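Local coordinates for Tol-Pal system protein TolB (Acinetobacter baumannii, PDB 7MX5) that probably acts as the periplasmic component of the Tol-Pal system, which helps invaginate the outer membrane during cell division and keeps that membrane intact, at residues I284-F289 against K295-K300; A330-D333 against I338-I341; H86-D91 against Q95-N100. All coordinates share one frame; numbering follows the deposited sequence.

Contact 1: I284-F289 against K295-K300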
ATOM      1  N   ILE A 284     -16.452 -12.211   7.302  1.00 37.88           N
ATOM      2  CA  ILE A 284     -15.123 -12.659   6.905  1.00 33.08           C
ATOM      3  C   ILE A 284     -14.832 -13.972   7.616  1.00 31.55           C
ATOM      4  O   ILE A 284     -14.859 -14.040   8.850  1.00 34.76           O
ATOM      5  CB  ILE A 284     -14.052 -11.605   7.228  1.00 39.19           C
ATOM      6  CG1 ILE A 284     -14.161 -10.425   6.263  1.00 36.24           C
ATOM      7  CG2 ILE A 284     -12.662 -12.220   7.159  1.00 38.31           C
ATOM      8  CD1 ILE A 284     -13.248  -9.279   6.610  1.00 33.95           C
ATOM      9  N   TYR A 285     -14.556 -15.013   6.839  1.00 37.60           N
ATOM     10  CA  TYR A 285     -14.258 -16.338   7.358  1.00 33.29           C
ATOM     11  C   TYR A 285     -12.818 -16.713   7.031  1.00 32.77           C
ATOM     12  O   TYR A 285     -12.161 -16.089   6.196  1.00 36.71           O
ATOM     13  CB  TYR A 285     -15.228 -17.378   6.786  1.00 27.17           C
ATOM     14  CG  TYR A 285     -16.650 -17.228   7.278  1.00 37.10           C
ATOM     15  CD1 TYR A 285     -17.461 -16.202   6.812  1.00 34.37           C
ATOM     16  CD2 TYR A 285     -17.184 -18.112   8.206  1.00 36.69           C
ATOM     17  CE1 TYR A 285     -18.762 -16.061   7.255  1.00 45.86           C
ATOM     18  CE2 TYR A 285     -18.484 -17.978   8.658  1.00 31.50           C
ATOM     19  CZ  TYR A 285     -19.268 -16.950   8.178  1.00 42.71           C
ATOM     20  OH  TYR A 285     -20.564 -16.811   8.621  1.00 50.45           O
ATOM     21  N   ARG A 286     -12.332 -17.751   7.707  1.00 32.67           N
ATOM     22  CA  ARG A 286     -10.970 -18.243   7.533  1.00 34.32           C
ATOM     23  C   ARG A 286     -11.021 -19.721   7.174  1.00 39.25           C
ATOM     24  O   ARG A 286     -11.524 -20.535   7.954  1.00 33.16           O
ATOM     25  CB  ARG A 286     -10.141 -18.028   8.802  1.00 31.30           C
ATOM     26  CG  ARG A 286      -8.715 -18.555   8.714  1.00 34.73           C
ATOM     27  CD  ARG A 286      -8.080 -18.661  10.092  1.00 40.33           C
ATOM     28  NE  ARG A 286      -6.719 -19.184  10.034  1.00 42.05           N
ATOM     29  CZ  ARG A 286      -6.400 -20.462  10.189  1.00 46.07           C
ATOM     30  NH1 ARG A 286      -7.323 -21.384  10.408  1.00 44.72           N
ATOM     31  NH2 ARG A 286      -5.122 -20.824  10.119  1.00 48.29           N
ATOM     32  N   TYR A 287     -10.502 -20.064   5.997  1.00 36.49           N
ATOM     33  CA  TYR A 287     -10.411 -21.449   5.550  1.00 41.13           C
ATOM     34  C   TYR A 287      -9.023 -21.983   5.874  1.00 44.07           C
ATOM     35  O   TYR A 287      -8.020 -21.443   5.394  1.00 38.21           O
ATOM     36  CB  TYR A 287     -10.688 -21.570   4.052  1.00 35.37           C
ATOM     37  CG  TYR A 287     -10.569 -22.986   3.526  1.00 37.81           C
ATOM     38  CD1 TYR A 287     -11.660 -23.844   3.533  1.00 40.31           C
ATOM     39  CD2 TYR A 287      -9.361 -23.469   3.035  1.00 43.25           C
ATOM     40  CE1 TYR A 287     -11.555 -25.138   3.059  1.00 42.23           C
ATOM     41  CE2 TYR A 287      -9.246 -24.761   2.559  1.00 43.40           C
ATOM     42  CZ  TYR A 287     -10.346 -25.592   2.573  1.00 52.26           C
ATOM     43  OH  TYR A 287     -10.234 -26.878   2.100  1.00 42.44           O
ATOM     44  N   ASP A 288      -8.968 -23.050   6.665  1.00 35.21           N
ATOM     45  CA  ASP A 288      -7.708 -23.671   7.052  1.00 35.48           C
ATOM     46  C   ASP A 288      -7.305 -24.701   6.003  1.00 44.22           C
ATOM     47  O   ASP A 288      -8.074 -25.620   5.700  1.00 39.01           O
ATOM     48  CB  ASP A 288      -7.835 -24.323   8.427  1.00 37.39           C
ATOM     49  CG  ASP A 288      -6.496 -24.721   9.010  1.00 38.01           C
ATOM     50  OD1 ASP A 288      -5.610 -23.847   9.120  1.00 54.66           O
ATOM     51  OD2 ASP A 288      -6.327 -25.908   9.358  1.00 37.94           O
ATOM     52  N   PHE A 289      -6.099 -24.549   5.449  1.00 35.91           N
ATOM     53  CA  PHE A 289      -5.606 -25.520   4.476  1.00 44.17           C
ATOM     54  C   PHE A 289      -5.381 -26.887   5.109  1.00 34.50           C
ATOM     55  O   PHE A 289      -5.565 -27.913   4.444  1.00 42.69           O
ATOM     56  CB  PHE A 289      -4.308 -25.026   3.839  1.00 49.25           C
ATOM     57  CG  PHE A 289      -4.498 -23.925   2.836  1.00 48.67           C
ATOM     58  CD1 PHE A 289      -5.364 -24.082   1.768  1.00 47.40           C
ATOM     59  CD2 PHE A 289      -3.797 -22.736   2.955  1.00 45.61           C
ATOM     60  CE1 PHE A 289      -5.533 -23.069   0.842  1.00 51.71           C
ATOM     61  CE2 PHE A 289      -3.962 -21.721   2.032  1.00 50.32           C
ATOM     62  CZ  PHE A 289      -4.832 -21.889   0.974  1.00 48.93           C
ATOM     63  N   LYS A 295     -13.836 -21.060   9.529  1.00 42.64           N
ATOM     64  CA  LYS A 295     -14.097 -20.433  10.815  1.00 41.06           C
ATOM     65  C   LYS A 295     -14.387 -18.955  10.615  1.00 44.34           C
ATOM     66  O   LYS A 295     -13.713 -18.283   9.829  1.00 35.23           O
ATOM     67  CB  LYS A 295     -12.909 -20.612  11.766  1.00 36.59           C
ATOM     68  CG  LYS A 295     -13.129 -20.044  13.154  1.00 45.75           C
ATOM     69  CD  LYS A 295     -11.850 -19.437  13.702  1.00 59.23           C
ATOM     70  CE  LYS A 295     -10.793 -20.502  13.936  1.00 56.11           C
ATOM     71  NZ  LYS A 295      -9.417 -19.939  13.872  1.00 52.45           N
ATOM     72  N   ARG A 296     -15.391 -18.452  11.329  1.00 41.83           N
ATOM     73  CA  ARG A 296     -15.735 -17.040  11.259  1.00 38.08           C
ATOM     74  C   ARG A 296     -14.752 -16.213  12.077  1.00 37.71           C
ATOM     75  O   ARG A 296     -14.407 -16.570  13.208  1.00 38.71           O
ATOM     76  CB  ARG A 296     -17.159 -16.806  11.764  1.00 41.98           C
ATOM     77  CG  ARG A 296     -17.659 -15.389  11.547  1.00 40.84           C
ATOM     78  CD  ARG A 296     -19.150 -15.272  11.813  1.00 34.30           C
ATOM     79  NE  ARG A 296     -19.548 -13.889  12.044  1.00 36.99           N
ATOM     80  CZ  ARG A 296     -20.748 -13.514  12.465  1.00 38.48           C
ATOM     81  NH1 ARG A 296     -21.699 -14.399  12.716  1.00 39.31           N
ATOM     82  NH2 ARG A 296     -21.000 -12.220  12.636  1.00 44.00           N
ATOM     83  N   LEU A 297     -14.304 -15.103  11.499  1.00 34.02           N
ATOM     84  CA  LEU A 297     -13.360 -14.202  12.149  1.00 43.02           C
ATOM     85  C   LEU A 297     -13.998 -12.917  12.648  1.00 33.50           C
ATOM     86  O   LEU A 297     -13.613 -12.414  13.706  1.00 36.75           O
ATOM     87  CB  LEU A 297     -12.217 -13.852  11.189  1.00 31.81           C
ATOM     88  CG  LEU A 297     -11.244 -14.981  10.845  1.00 43.62           C
ATOM     89  CD1 LEU A 297     -10.213 -14.508   9.829  1.00 37.55           C
ATOM     90  CD2 LEU A 297     -10.564 -15.502  12.103  1.00 28.28           C
ATOM     91  N   THR A 298     -14.964 -12.371  11.916  1.00 33.80           N
ATOM     92  CA  THR A 298     -15.594 -11.105  12.264  1.00 49.02           C
ATOM     93  C   THR A 298     -16.974 -11.357  12.856  1.00 43.63           C
ATOM     94  O   THR A 298     -17.797 -12.053  12.252  1.00 37.82           O
ATOM     95  CB  THR A 298     -15.706 -10.198  11.037  1.00 35.12           C
ATOM     96  OG1 THR A 298     -16.344 -10.910   9.969  1.00 27.60           O
ATOM     97  CG2 THR A 298     -14.325  -9.745  10.583  1.00 27.15           C
ATOM     98  N   PHE A 299     -17.222 -10.787  14.035  1.00 44.01           N
ATOM     99  CA  PHE A 299     -18.489 -10.953  14.728  1.00 46.01           C
ATOM    100  C   PHE A 299     -19.212  -9.644  15.008  1.00 56.53           C
ATOM    101  O   PHE A 299     -20.391  -9.680  15.379  1.00 61.39           O
ATOM    102  CB  PHE A 299     -18.280 -11.698  16.056  1.00 53.55           C
ATOM    103  CG  PHE A 299     -17.673 -13.063  15.897  1.00 49.07           C
ATOM    104  CD1 PHE A 299     -18.467 -14.159  15.606  1.00 39.49           C
ATOM    105  CD2 PHE A 299     -16.307 -13.247  16.036  1.00 52.09           C
ATOM    106  CE1 PHE A 299     -17.911 -15.416  15.459  1.00 47.93           C
ATOM    107  CE2 PHE A 299     -15.745 -14.501  15.888  1.00 49.56           C
ATOM    108  CZ  PHE A 299     -16.548 -15.586  15.600  1.00 51.60           C
ATOM    109  N   LYS A 300     -18.553  -8.501  14.844  1.00 47.90           N
ATOM    110  CA  LYS A 300     -19.163  -7.209  15.126  1.00 60.95           C
ATOM    111  C   LYS A 300     -19.869  -6.682  13.884  1.00 53.90           C
ATOM    112  O   LYS A 300     -19.300  -6.688  12.788  1.00 50.35           O
ATOM    113  CB  LYS A 300     -18.107  -6.207  15.599  1.00 58.30           C
ATOM    114  CG  LYS A 300     -17.398  -6.608  16.880  1.00 61.68           C
ATOM    115  CD  LYS A 300     -16.927  -5.389  17.656  1.00 59.56           C
ATOM    116  CE  LYS A 300     -16.116  -5.791  18.877  1.00 68.14           C
ATOM    117  NZ  LYS A 300     -14.845  -5.022  18.982  1.00 71.40           N
TER

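Contact 2: A330-D333 against I338-I341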
ATOM      1  N   ALA A 330     -12.025  -0.609   8.468  1.00 35.85           N
ATOM      2  CA  ALA A 330     -11.821  -1.036   9.843  1.00 36.26           C
ATOM      3  C   ALA A 330     -10.601  -1.940   9.938  1.00 45.40           C
ATOM      4  O   ALA A 330     -10.184  -2.567   8.960  1.00 39.42           O
ATOM      5  CB  ALA A 330     -13.054  -1.763  10.398  1.00 34.09           C
ATOM      6  N   ILE A 331     -10.034  -1.996  11.140  1.00 37.76           N
ATOM      7  CA  ILE A 331      -8.876  -2.828  11.445  1.00 41.08           C
ATOM      8  C   ILE A 331      -9.245  -3.725  12.617  1.00 41.89           C
ATOM      9  O   ILE A 331      -9.601  -3.231  13.693  1.00 48.10           O
ATOM     10  CB  ILE A 331      -7.635  -1.986  11.776  1.00 42.27           C
ATOM     11  CG1 ILE A 331      -7.329  -1.000  10.647  1.00 34.18           C
ATOM     12  CG2 ILE A 331      -6.436  -2.887  12.042  1.00 34.05           C
ATOM     13  CD1 ILE A 331      -7.056  -1.662   9.318  1.00 39.06           C
ATOM     14  N   GLN A 332      -9.161  -5.036  12.412  1.00 37.25           N
ATOM     15  CA  GLN A 332      -9.398  -6.010  13.467  1.00 38.10           C
ATOM     16  C   GLN A 332      -8.092  -6.706  13.822  1.00 39.91           C
ATOM     17  O   GLN A 332      -7.372  -7.176  12.933  1.00 35.88           O
ATOM     18  CB  GLN A 332     -10.444  -7.047  13.053  1.00 33.02           C
ATOM     19  CG  GLN A 332     -10.798  -8.022  14.169  1.00 33.45           C
ATOM     20  CD  GLN A 332     -11.765  -9.104  13.731  1.00 44.63           C
ATOM     21  OE1 GLN A 332     -12.966  -8.866  13.607  1.00 51.87           O
ATOM     22  NE2 GLN A 332     -11.245 -10.305  13.506  1.00 51.25           N
ATOM     23  N   ASP A 333      -7.790  -6.766  15.115  1.00 37.73           N
ATOM     24  CA  ASP A 333      -6.646  -7.526  15.594  1.00 33.49           C
ATOM     25  C   ASP A 333      -6.997  -9.009  15.603  1.00 40.52           C
ATOM     26  O   ASP A 333      -8.035  -9.406  16.138  1.00 44.25           O
ATOM     27  CB  ASP A 333      -6.243  -7.061  16.992  1.00 47.79           C
ATOM     28  CG  ASP A 333      -4.801  -7.393  17.325  1.00 51.20           C
ATOM     29  OD1 ASP A 333      -4.527  -8.553  17.696  1.00 48.09           O
ATOM     30  OD2 ASP A 333      -3.942  -6.492  17.213  1.00 52.36           O
ATOM     31  N   ILE A 338     -10.290  -7.322  18.543  1.00 39.56           N
ATOM     32  CA  ILE A 338     -10.722  -5.940  18.718  1.00 52.39           C
ATOM     33  C   ILE A 338     -10.816  -5.273  17.351  1.00 52.96           C
ATOM     34  O   ILE A 338      -9.835  -5.220  16.601  1.00 46.60           O
ATOM     35  CB  ILE A 338      -9.764  -5.179  19.643  1.00 46.86           C
ATOM     36  CG1 ILE A 338      -9.666  -5.871  21.005  1.00 50.10           C
ATOM     37  CG2 ILE A 338     -10.222  -3.742  19.815  1.00 45.41           C
ATOM     38  CD1 ILE A 338     -11.006  -6.182  21.636  1.00 53.17           C
ATOM     39  N   VAL A 339     -11.999  -4.757  17.026  1.00 52.96           N
ATOM     40  CA  VAL A 339     -12.254  -4.110  15.744  1.00 49.60           C
ATOM     41  C   VAL A 339     -12.074  -2.609  15.921  1.00 48.12           C
ATOM     42  O   VAL A 339     -12.716  -1.995  16.783  1.00 49.78           O
ATOM     43  CB  VAL A 339     -13.659  -4.441  15.216  1.00 58.46           C
ATOM     44  CG1 VAL A 339     -14.071  -3.450  14.137  1.00 61.24           C
ATOM     45  CG2 VAL A 339     -13.704  -5.863  14.684  1.00 45.17           C
ATOM     46  N   ASN A 340     -11.205  -2.018  15.106  1.00 53.64           N
ATOM     47  CA  ASN A 340     -10.918  -0.586  15.141  1.00 56.66           C
ATOM     48  C   ASN A 340     -11.443   0.040  13.855  1.00 47.58           C
ATOM     49  O   ASN A 340     -10.930  -0.242  12.768  1.00 52.05           O
ATOM     50  CB  ASN A 340      -9.420  -0.336  15.296  1.00 58.24           C
ATOM     51  CG  ASN A 340      -9.042   1.122  15.090  1.00 64.20           C
ATOM     52  OD1 ASN A 340      -9.865   2.023  15.261  1.00 71.12           O
ATOM     53  ND2 ASN A 340      -7.788   1.360  14.725  1.00 67.86           N
ATOM     54  N   ILE A 341     -12.453   0.895  13.982  1.00 34.24           N
ATOM     55  CA  ILE A 341     -12.975   1.631  12.836  1.00 47.31           C
ATOM     56  C   ILE A 341     -12.024   2.781  12.530  1.00 44.07           C
ATOM     57  O   ILE A 341     -11.747   3.620  13.393  1.00 47.62           O
ATOM     58  CB  ILE A 341     -14.397   2.143  13.103  1.00 54.54           C
ATOM     59  CG1 ILE A 341     -15.366   0.965  13.251  1.00 47.78           C
ATOM     60  CG2 ILE A 341     -14.841   3.080  11.987  1.00 50.25           C
ATOM     61  CD1 ILE A 341     -16.810   1.306  12.944  1.00 64.59           C
TER

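Contact 3: H86-D91 against Q95-N100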
ATOM      1  N   HIS A  86      25.862  11.876   1.652  1.00 39.52           N
ATOM      2  CA  HIS A  86      26.325  11.541   2.993  1.00 44.96           C
ATOM      3  C   HIS A  86      25.397  12.245   3.972  1.00 40.47           C
ATOM      4  O   HIS A  86      25.425  13.475   4.081  1.00 50.43           O
ATOM      5  CB  HIS A  86      27.778  11.966   3.196  1.00 41.30           C
ATOM      6  CG  HIS A  86      28.350  11.549   4.516  1.00 54.89           C
ATOM      7  ND1 HIS A  86      29.500  12.103   5.038  1.00 53.14           N
ATOM      8  CD2 HIS A  86      27.929  10.635   5.422  1.00 43.99           C
ATOM      9  CE1 HIS A  86      29.763  11.547   6.206  1.00 50.42           C
ATOM     10  NE2 HIS A  86      28.825  10.652   6.462  1.00 44.78           N
ATOM     11  N   TYR A  87      24.570  11.474   4.672  1.00 40.37           N
ATOM     12  CA  TYR A  87      23.558  12.035   5.553  1.00 49.20           C
ATOM     13  C   TYR A  87      23.698  11.460   6.955  1.00 46.32           C
ATOM     14  O   TYR A  87      24.217  10.355   7.146  1.00 39.33           O
ATOM     15  CB  TYR A  87      22.140  11.777   5.018  1.00 32.61           C
ATOM     16  CG  TYR A  87      21.747  10.318   4.956  1.00 36.54           C
ATOM     17  CD1 TYR A  87      22.084   9.534   3.861  1.00 43.34           C
ATOM     18  CD2 TYR A  87      21.023   9.729   5.986  1.00 41.51           C
ATOM     19  CE1 TYR A  87      21.722   8.202   3.797  1.00 46.99           C
ATOM     20  CE2 TYR A  87      20.658   8.398   5.931  1.00 39.28           C
ATOM     21  CZ  TYR A  87      21.008   7.639   4.834  1.00 45.53           C
ATOM     22  OH  TYR A  87      20.646   6.314   4.773  1.00 39.72           O
ATOM     23  N   GLN A  88      23.227  12.228   7.936  1.00 40.98           N
ATOM     24  CA  GLN A  88      23.282  11.829   9.335  1.00 39.61           C
ATOM     25  C   GLN A  88      21.948  12.127  10.003  1.00 35.40           C
ATOM     26  O   GLN A  88      21.181  12.985   9.558  1.00 36.20           O
ATOM     27  CB  GLN A  88      24.409  12.547  10.091  1.00 41.07           C
ATOM     28  CG  GLN A  88      25.801  12.285   9.549  1.00 46.84           C
ATOM     29  CD  GLN A  88      26.858  13.118  10.246  1.00 55.20           C
ATOM     30  OE1 GLN A  88      26.675  14.316  10.470  1.00 56.97           O
ATOM     31  NE2 GLN A  88      27.974  12.488  10.592  1.00 43.11           N
ATOM     32  N   LEU A  89      21.682  11.398  11.084  1.00 41.62           N
ATOM     33  CA  LEU A  89      20.524  11.630  11.940  1.00 31.59           C
ATOM     34  C   LEU A  89      21.025  11.772  13.367  1.00 45.52           C
ATOM     35  O   LEU A  89      21.616  10.836  13.913  1.00 43.06           O
ATOM     36  CB  LEU A  89      19.510  10.489  11.830  1.00 30.00           C
ATOM     37  CG  LEU A  89      18.295  10.562  12.759  1.00 38.24           C
ATOM     38  CD1 LEU A  89      17.596  11.907  12.635  1.00 36.71           C
ATOM     39  CD2 LEU A  89      17.329   9.422  12.475  1.00 28.58           C
ATOM     40  N   TYR A  90      20.795  12.937  13.967  1.00 35.97           N
ATOM     41  CA  TYR A  90      21.356  13.273  15.270  1.00 44.55           C
ATOM     42  C   TYR A  90      20.255  13.299  16.321  1.00 43.64           C
ATOM     43  O   TYR A  90      19.282  14.049  16.189  1.00 40.75           O
ATOM     44  CB  TYR A  90      22.076  14.620  15.222  1.00 45.98           C
ATOM     45  CG  TYR A  90      22.928  14.890  16.441  1.00 47.21           C
ATOM     46  CD1 TYR A  90      24.177  14.300  16.582  1.00 50.50           C
ATOM     47  CD2 TYR A  90      22.482  15.730  17.453  1.00 43.83           C
ATOM     48  CE1 TYR A  90      24.960  14.541  17.693  1.00 49.28           C
ATOM     49  CE2 TYR A  90      23.259  15.978  18.569  1.00 51.25           C
ATOM     50  CZ  TYR A  90      24.496  15.381  18.683  1.00 52.08           C
ATOM     51  OH  TYR A  90      25.276  15.622  19.792  1.00 57.48           O
ATOM     52  N   ASP A  91      20.418  12.483  17.362  1.00 42.74           N
ATOM     53  CA  ASP A  91      19.564  12.546  18.540  1.00 41.76           C
ATOM     54  C   ASP A  91      20.094  13.638  19.463  1.00 44.01           C
ATOM     55  O   ASP A  91      21.236  13.561  19.928  1.00 50.21           O
ATOM     56  CB  ASP A  91      19.537  11.191  19.247  1.00 49.98           C
ATOM     57  CG  ASP A  91      18.490  11.117  20.348  1.00 41.69           C
ATOM     58  OD1 ASP A  91      18.470  11.999  21.233  1.00 41.81           O
ATOM     59  OD2 ASP A  91      17.684  10.163  20.332  1.00 43.31           O
ATOM     60  N   GLN A  95      22.442  13.166  22.520  1.00 53.61           N
ATOM     61  CA  GLN A  95      23.674  13.781  22.023  1.00 48.19           C
ATOM     62  C   GLN A  95      24.542  12.764  21.282  1.00 48.37           C
ATOM     63  O   GLN A  95      25.744  12.641  21.523  1.00 54.62           O
ATOM     64  CB  GLN A  95      24.453  14.449  23.158  1.00 52.54           C
ATOM     65  CG  GLN A  95      23.976  15.855  23.488  1.00 60.45           C
ATOM     66  CD  GLN A  95      25.004  16.656  24.265  1.00 66.14           C
ATOM     67  OE1 GLN A  95      25.688  17.515  23.709  1.00 67.83           O
ATOM     68  NE2 GLN A  95      25.115  16.379  25.558  1.00 64.08           N
ATOM     69  N   GLN A  96      23.916  12.030  20.364  1.00 48.76           N
ATOM     70  CA  GLN A  96      24.617  11.027  19.579  1.00 57.97           C
ATOM     71  C   GLN A  96      23.942  10.899  18.222  1.00 51.52           C
ATOM     72  O   GLN A  96      22.797  11.318  18.032  1.00 42.04           O
ATOM     73  CB  GLN A  96      24.645   9.670  20.291  1.00 50.08           C
ATOM     74  CG  GLN A  96      23.283   9.007  20.406  1.00 47.89           C
ATOM     75  CD  GLN A  96      23.296   7.810  21.334  1.00 43.54           C
ATOM     76  OE1 GLN A  96      23.482   7.949  22.542  1.00 63.74           O
ATOM     77  NE2 GLN A  96      23.095   6.624  20.773  1.00 54.86           N
ATOM     78  N   TYR A  97      24.669  10.310  17.277  1.00 55.49           N
ATOM     79  CA  TYR A  97      24.156  10.085  15.934  1.00 47.91           C
ATOM     80  C   TYR A  97      23.367   8.784  15.891  1.00 50.38           C
ATOM     81  O   TYR A  97      23.863   7.734  16.313  1.00 42.59           O
ATOM     82  CB  TYR A  97      25.296  10.038  14.915  1.00 38.74           C
ATOM     83  CG  TYR A  97      25.874  11.391  14.577  1.00 48.62           C
ATOM     84  CD1 TYR A  97      25.150  12.310  13.830  1.00 47.64           C
ATOM     85  CD2 TYR A  97      27.147  11.749  15.003  1.00 52.43           C
ATOM     86  CE1 TYR A  97      25.674  13.549  13.518  1.00 41.97           C
ATOM     87  CE2 TYR A  97      27.680  12.985  14.695  1.00 55.36           C
ATOM     88  CZ  TYR A  97      26.939  13.881  13.953  1.00 48.02           C
ATOM     89  OH  TYR A  97      27.463  15.114  13.644  1.00 54.49           O
ATOM     90  N   LEU A  98      22.138   8.859  15.386  1.00 47.62           N
ATOM     91  CA  LEU A  98      21.354   7.660  15.130  1.00 41.97           C
ATOM     92  C   LEU A  98      21.662   7.056  13.770  1.00 40.49           C
ATOM     93  O   LEU A  98      21.501   5.844  13.586  1.00 33.14           O
ATOM     94  CB  LEU A  98      19.858   7.972  15.232  1.00 38.02           C
ATOM     95  CG  LEU A  98      19.361   8.383  16.621  1.00 43.66           C
ATOM     96  CD1 LEU A  98      17.844   8.432  16.656  1.00 39.09           C
ATOM     97  CD2 LEU A  98      19.895   7.434  17.684  1.00 33.75           C
ATOM     98  N   LEU A  99      22.107   7.875  12.818  1.00 47.22           N
ATOM     99  CA  LEU A  99      22.508   7.409  11.499  1.00 39.23           C
ATOM    100  C   LEU A  99      23.721   8.195  11.033  1.00 42.10           C
ATOM    101  O   LEU A  99      23.840   9.392  11.306  1.00 39.72           O
ATOM    102  CB  LEU A  99      21.378   7.557  10.471  1.00 42.45           C
ATOM    103  CG  LEU A  99      20.075   6.793  10.706  1.00 49.92           C
ATOM    104  CD1 LEU A  99      18.987   7.317   9.784  1.00 38.79           C
ATOM    105  CD2 LEU A  99      20.283   5.299  10.503  1.00 40.32           C
ATOM    106  N   ASN A 100      24.623   7.509  10.333  1.00 43.67           N
ATOM    107  CA  ASN A 100      25.759   8.143   9.660  1.00 37.70           C
ATOM    108  C   ASN A 100      26.065   7.269   8.442  1.00 41.85           C
ATOM    109  O   ASN A 100      26.881   6.349   8.512  1.00 44.85           O
ATOM    110  CB  ASN A 100      26.967   8.283  10.575  1.00 43.90           C
ATOM    111  CG  ASN A 100      28.177   8.857   9.858  1.00 54.03           C
ATOM    112  OD1 ASN A 100      28.168  10.008   9.422  1.00 44.43           O
ATOM    113  ND2 ASN A 100      29.227   8.052   9.733  1.00 43.71           N
TER

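Contact 1: I284-F289 against K295-K300
Ile284 meets Thr298 and Leu297 through its own backbone N-H and C=O. Its N-H donates to the hydroxyl oxygen, Ile284 N to Thr298 OG1 measuring 3.0 Å with an angle of 167° at the hydrogen. The same OG1 is hydrogen-bonded to the side chain of Gln283. Thr298 reaches the Ile284 N-H because its OG1 sits between its own backbone N and carbonyl carbon (chi1 52°), which leaves CG2 to pack on Ile284 CB at 3.8 Å. The Ile284 carbonyl takes the amide of Leu297 in its plane, Ile284 O to Leu297 N being 2.9 Å, and a weak second bond from Thr298 N.

Tyr285 forms a non-hydrogen-bonded antiparallel pair with Arg296. The extended aliphatic chain of Arg296 lies across one ring face in a CH-pi contact, with Arg296 CG 4.2 Å from the centroid of the Tyr285 ring and 20° off its normal. The guanidinium continues past the ring, and Arg296 NE bonds Thr298 O at 2.5 Å, which ties the guanidinium to the loop just after its own strand. Tyr285 also makes a cation-pi contact with Arg278.

Arg286 and Lys295 are a hydrogen-bonded pair, with Arg286 N to Lys295 O at 2.6 Å and Lys295 N to Arg286 O at 2.8 Å. Leu297 CD1 touches Arg286 CB at 3.7 Å, on the face that also carries Lys295. Beyond CB the arginine chain runs extended and its guanidinium reaches Asp288 OD1 in a salt bridge with weak hydrogen bonds, which probably eases the approach of the like-charged Lys295 ammonium.

Strand 283-288 thus pairs with the short edge strand 294-296 in a beta hairpin, the last two strands of a four-stranded antiparallel blade of the TolB beta propeller.

Contact 2: A330-D333 against I338-I341
Gln332 and Val339 meet because of their first torsions: in Gln332 CG is anti to the backbone N (chi1 -176°) and the chain runs on extended, while Val339 places CG2 anti to its carbonyl carbon. The valine methyl therefore lies against the length of the glutamine, with Val339 CG2 3.7 Å from Gln332 CG and 3.3 Å from Gln332 OE1. The polar end is held from outside the pair, as Gln332 NE2 probably donates to Leu297 O.

Ala330 continues the same face beside Val339, Ala330 CB standing 4.2 Å from Val339 CG1. The opposite face carries Ile331 and Asn340, whose CB atoms are 4.3 Å apart.

These contacts sit on a beta hairpin made by strands 328-333 and 339-344; over 330-333 and 339-341 the axes run 162° apart and approach to 4.3 Å. The hairpin supplies the last two strands of a four-stranded antiparallel sheet, one blade of the beta propeller; Ala330 and Gln332 are joined on their other side to Leu318 and Ile316 of strand 315-320 through backbone hydrogen bonds.

Ile331 and Asn340 form the hydrogen-bonded pair: Ile331 N to Asn340 O is 2.6 Å, at an angle of 164° at the hydrogen, and Asn340 N donates back to Ile331 O. Two residues on, Asp333 N reaches Ile338 O at 3.0 Å, a bond just beyond the last paired residues, next to the turn. The intervening Gln332-Val339 pair is non-hydrogen-bonded, and there Gln332 CA lies 3.3 Å from Ile338 O in a CA-H...O contact. Asp333 sends its carboxylate away from the partner strand into a salt bridge with Lys315, and OD1 makes weak bonds to the turn amides of Asn335 and Thr336.

Contact 3: H86-D91 against Q95-N100
Asn100 receives two side-chain hydrogen bonds at one oxygen. Gln88 NE2 lies 2.7 Å from Asn100 OD1 and His86 NE2 lies 3.1 Å from the same OD1. The donors come from opposite faces of the asparagine amide, each well above its plane and not on a lone pair, while OD1 itself lies in the amide plane of Gln88. The Gln88 and Asn100 side chains run side by side in the same direction. Gln88 NE2 also bonds Asn56 OD1.

Aromatic contacts share the face with Gln88. Tyr90 turns an edge to the face of Tyr97, with centroids 4.9 Å apart and planes at 75°, so the pair is T-shaped. In Tyr97, CG anti to the carbonyl carbon (chi1 -76°) leans the ring between Tyr90 and Gln88: Tyr90 CD1 is over one face and Gln88 NE2 over the other. Tyr90 in turn has Gln96 O over one face of its ring.

Apolar packing occupies the other side. Leu89 CB meets Leu99 CB at 3.7 Å, Leu89 CG meets Leu98 CB at 3.9 Å, and Leu98 CG rests on Asp91 CB. Helix 110-126 packs on Leu98 and Leu99.

The backbone bonds account for the one-residue shift in register between Leu89 and Tyr90. Leu89 O accepts from Leu98 N at 2.5 Å, nearly along the C=O axis, and from Leu99 N at 3.2 Å, on a lone pair. Leu98 and Leu99 both face Leu89, a classic beta bulge. Gln95 and Gln96 facing Asp91 make a G1 bulge at the turn, where Asp91 N bonds Gln96 O.

In this hairpin of the amino-terminal domain, the two donors, His86 NE2 among them, probably fix the turn of the Asn100 amide, and Tyr97 is held between Tyr90 and Gln88, while leucines join the other face to the helix.

How the contacts relate
Contacts 1 and 2 belong to successive blades of the propeller and lie with centres about 14 Å apart. They touch directly: the probable bond between Leu297 O and Gln332 NE2, 3.2 Å long, bridges the two hairpins, and Thr298 CG2 packs on Gln332 OE1 at 3.4 Å, so the loop following the edge strand of contact 1 meets the hairpin of contact 2. Lys300 NZ also packs near Val339 N. Contact 3 stands apart in the amino-terminal domain, its centre about 46 Å from that of contact 1 and about 36 Å from contact 2, with nearest atoms about 35 and 26 Å away. All three are antiparallel hairpins, closed in series along the chain.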